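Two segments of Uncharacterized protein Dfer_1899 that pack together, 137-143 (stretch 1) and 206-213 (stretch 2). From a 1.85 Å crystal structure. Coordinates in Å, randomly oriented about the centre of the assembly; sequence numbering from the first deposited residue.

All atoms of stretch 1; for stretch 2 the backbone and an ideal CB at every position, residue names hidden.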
# COMPACT_ATOMS: atom_id res chain seq x y z
N ILE A 137 1.27 12.44 -17.04
CA ILE A 137 0.82 11.05 -17.04
C ILE A 137 -0.39 10.93 -16.14
O ILE A 137 -0.36 11.37 -14.99
CB ILE A 137 1.92 10.07 -16.60
CG1 ILE A 137 3.15 10.19 -17.51
CG2 ILE A 137 1.38 8.61 -16.58
CD1 ILE A 137 4.41 9.53 -16.91
N LEU A 138 -1.46 10.34 -16.68
CA LEU A 138 -2.64 9.97 -15.91
C LEU A 138 -2.61 8.47 -15.68
O LEU A 138 -2.24 7.71 -16.58
CB LEU A 138 -3.93 10.33 -16.65
CG LEU A 138 -4.12 11.78 -17.10
CD1 LEU A 138 -5.43 11.91 -17.86
CD2 LEU A 138 -4.14 12.67 -15.89
N CYS A 139 -3.02 8.03 -14.48
CA CYS A 139 -3.11 6.60 -14.17
C CYS A 139 -4.49 6.35 -13.58
O CYS A 139 -4.73 6.60 -12.40
CB CYS A 139 -2.00 6.16 -13.21
SG CYS A 139 -2.06 4.39 -12.84
N ALA A 140 -5.41 5.84 -14.41
CA ALA A 140 -6.76 5.53 -13.96
C ALA A 140 -6.78 4.18 -13.26
O ALA A 140 -6.03 3.26 -13.59
CB ALA A 140 -7.73 5.53 -15.14
N SER A 141 -7.65 4.07 -12.25
CA SER A 141 -7.79 2.81 -11.54
C SER A 141 -9.22 2.72 -11.00
O SER A 141 -10.06 3.59 -11.28
CB SER A 141 -6.73 2.70 -10.43
OG SER A 141 -6.82 1.46 -9.74
N TYR A 142 -9.48 1.68 -10.22
CA TYR A 142 -10.73 1.54 -9.47
C TYR A 142 -10.48 0.53 -8.36
O TYR A 142 -9.46 -0.15 -8.36
CB TYR A 142 -11.91 1.14 -10.36
CG TYR A 142 -11.70 -0.08 -11.27
CD1 TYR A 142 -12.06 -1.35 -10.84
CD2 TYR A 142 -11.20 0.07 -12.57
CE1 TYR A 142 -11.92 -2.45 -11.65
CE2 TYR A 142 -11.04 -1.06 -13.40
CZ TYR A 142 -11.41 -2.31 -12.92
OH TYR A 142 -11.28 -3.44 -13.70
N GLY A 143 -11.39 0.48 -7.38
CA GLY A 143 -11.09 -0.17 -6.12
C GLY A 143 -12.19 -1.06 -5.57
O GLY A 143 -13.37 -0.98 -5.97
N UNK A 206 -17.21 7.06 -11.92
CA UNK A 206 -17.00 6.27 -13.13
C UNK A 206 -15.57 5.71 -13.19
O UNK A 206 -14.66 6.16 -12.50
CB UNK A 206 -17.29 7.12 -14.37
N UNK A 207 -15.37 4.73 -14.09
CA UNK A 207 -14.15 3.91 -14.09
C UNK A 207 -14.15 3.12 -15.39
O UNK A 207 -15.19 2.95 -16.03
CB UNK A 207 -14.08 2.98 -12.87
N UNK A 208 -12.98 2.59 -15.76
CA UNK A 208 -12.95 1.50 -16.73
C UNK A 208 -11.56 0.89 -16.76
O UNK A 208 -10.61 1.43 -16.18
CB UNK A 208 -13.35 1.99 -18.12
N UNK A 209 -11.44 -0.24 -17.46
CA UNK A 209 -10.17 -0.65 -18.02
C UNK A 209 -10.20 -0.34 -19.51
O UNK A 209 -11.13 -0.74 -20.21
CB UNK A 209 -9.90 -2.13 -17.76
N UNK A 210 -9.17 0.34 -19.99
CA UNK A 210 -9.06 0.69 -21.39
C UNK A 210 -8.25 1.96 -21.56
O UNK A 210 -7.99 2.69 -20.61
CB UNK A 210 -10.45 0.85 -22.01
N UNK A 211 -7.84 2.20 -22.81
CA UNK A 211 -7.03 3.38 -23.10
C UNK A 211 -7.90 4.62 -23.26
O UNK A 211 -8.95 4.58 -23.92
CB UNK A 211 -6.20 3.16 -24.36
N UNK A 212 -7.45 5.71 -22.64
CA UNK A 212 -7.93 7.05 -22.94
C UNK A 212 -7.23 7.50 -24.21
O UNK A 212 -6.32 6.82 -24.67
CB UNK A 212 -7.68 8.02 -21.78
N UNK A 213 -7.63 8.64 -24.76
CA UNK A 213 -6.93 9.15 -25.94
C UNK A 213 -6.92 10.68 -25.88
O UNK A 213 -7.93 11.31 -25.55
CB UNK A 213 -7.59 8.66 -27.23

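Stretch 1 is a strand, and the side chains of Leu138, Ala140 and Tyr142 point toward stretch 2. Those of Cys139 and Ser141 point away. Stretch 2 therefore meets two apolar side chains, Leu138 and Ala140, and one aromatic ring.

Position 206 has an ideal CB with nothing of stretch 1 within 5.5 Å. Stretch 1 sets no demand here, and many residues would suit. The deposited residue is Ala206, which makes no contact.

At position 207 the CA-to-CB bond points toward stretch 1. The ideal CB lies 3.8 Å from CB of Tyr142 and 4.4 Å from O of Ser141. The backbone is extended, with phi/psi of -169/163. The Tyr142 ring lies alongside and offers a broad apolar surface. An aromatic residue would suit, as would a leucine or a methionine. The deposited residue is Tyr207, with chi1 in the p well. Its CB packs 3.8 Å from CB of Tyr142. The two rings form an edge-to-face pair, with the edge of Tyr207 toward the face of Tyr142. Their centroids are 5.3 Å apart and their planes meet at 58°. CD2 of Tyr207 sits over one face of the Tyr142 ring.

At position 208 the CB points away from stretch 1, so the side chain is free of it and a polar or an apolar residue could serve. The contact here is made by the backbone. The deposited residue is Asn208. Its carbonyl O lies 3.8 Å from CE2 of Tyr142, at the edge of that ring and near its plane. A water bridges the two backbones: it lies 2.8 Å from O of Ser141, to which it can donate, and accepts from N of Asn208 at 3.0 Å. OD1 of Asn208 turns back to its own stretch and takes a weak hydrogen bond from the backbone N of position 209 at 2.9 Å. ND2 is bonded elsewhere in the structure.

At position 209 the CB points sideways, and its ideal position is 4.5 Å from OH of Tyr142. A side chain could start near OH of Tyr142 and then leave stretch 1, so long and flexible residues would fit, and shorter ones too. The deposited residue is Arg209. Its end leads away from stretch 1, and both NH1 and NH2 are bonded elsewhere.

Position 210 has phi/psi of 152/166. A CB would be jammed against the carbonyl O of the residue before, which calls for glycine. Gly210 is deposited.

Position 211 has no neighbour from stretch 1 near its ideal CB, and the choice is open. Ala211 is deposited.

Position 212 points its CB toward stretch 1 but starts beyond 5.5 Å. A long apolar side chain could cross the gap to Leu138 and Ala140; a short one would stop before them. The deposited residue is Met212, present as selenomethionine. Its chi angles of m, t, t extend it across. SE packs 3.9 Å from CD1 of Leu138, and CE lies 3.8 Å from CB of Ala140.

Position 213 is out of reach, so stretch 1 does not constrain it. Tyr213 is deposited.

Stretch 2 206-213: AYNRGAMY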
# COMPACT_ATOMS: atom_id res chain seq x y z
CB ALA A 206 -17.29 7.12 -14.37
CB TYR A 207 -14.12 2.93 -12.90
CG TYR A 207 -15.23 1.90 -13.07
CD1 TYR A 207 -16.53 2.21 -12.70
CD2 TYR A 207 -14.99 0.66 -13.70
CE1 TYR A 207 -17.56 1.32 -12.91
CE2 TYR A 207 -16.02 -0.23 -13.93
CZ TYR A 207 -17.31 0.11 -13.53
OH TYR A 207 -18.37 -0.75 -13.76
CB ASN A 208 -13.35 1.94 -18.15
CG ASN A 208 -14.12 0.85 -18.88
OD1 ASN A 208 -14.16 -0.29 -18.42
ND2 ASN A 208 -14.71 1.20 -20.03
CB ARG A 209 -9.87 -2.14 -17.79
CG ARG A 209 -8.45 -2.58 -18.27
CD ARG A 209 -8.38 -2.83 -19.81
NE ARG A 209 -7.05 -3.28 -20.23
CZ ARG A 209 -6.68 -3.44 -21.50
NH1 ARG A 209 -5.45 -3.90 -21.77
NH2 ARG A 209 -7.51 -3.13 -22.51
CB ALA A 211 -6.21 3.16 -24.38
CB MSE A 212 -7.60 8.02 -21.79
CG MSE A 212 -8.18 7.62 -20.46
SE MSE A 212 -7.50 8.86 -19.11
CE MSE A 212 -8.59 8.33 -17.60
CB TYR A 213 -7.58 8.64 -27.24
CG TYR A 213 -6.74 8.87 -28.47
CD1 TYR A 213 -6.84 10.05 -29.20
CD2 TYR A 213 -5.82 7.92 -28.89
CE1 TYR A 213 -6.06 10.27 -30.31
CE2 TYR A 213 -5.03 8.12 -30.01
CZ TYR A 213 -5.16 9.31 -30.71
OH TYR A 213 -4.39 9.54 -31.83
O HOH W 1 -10.74 3.53 -14.04
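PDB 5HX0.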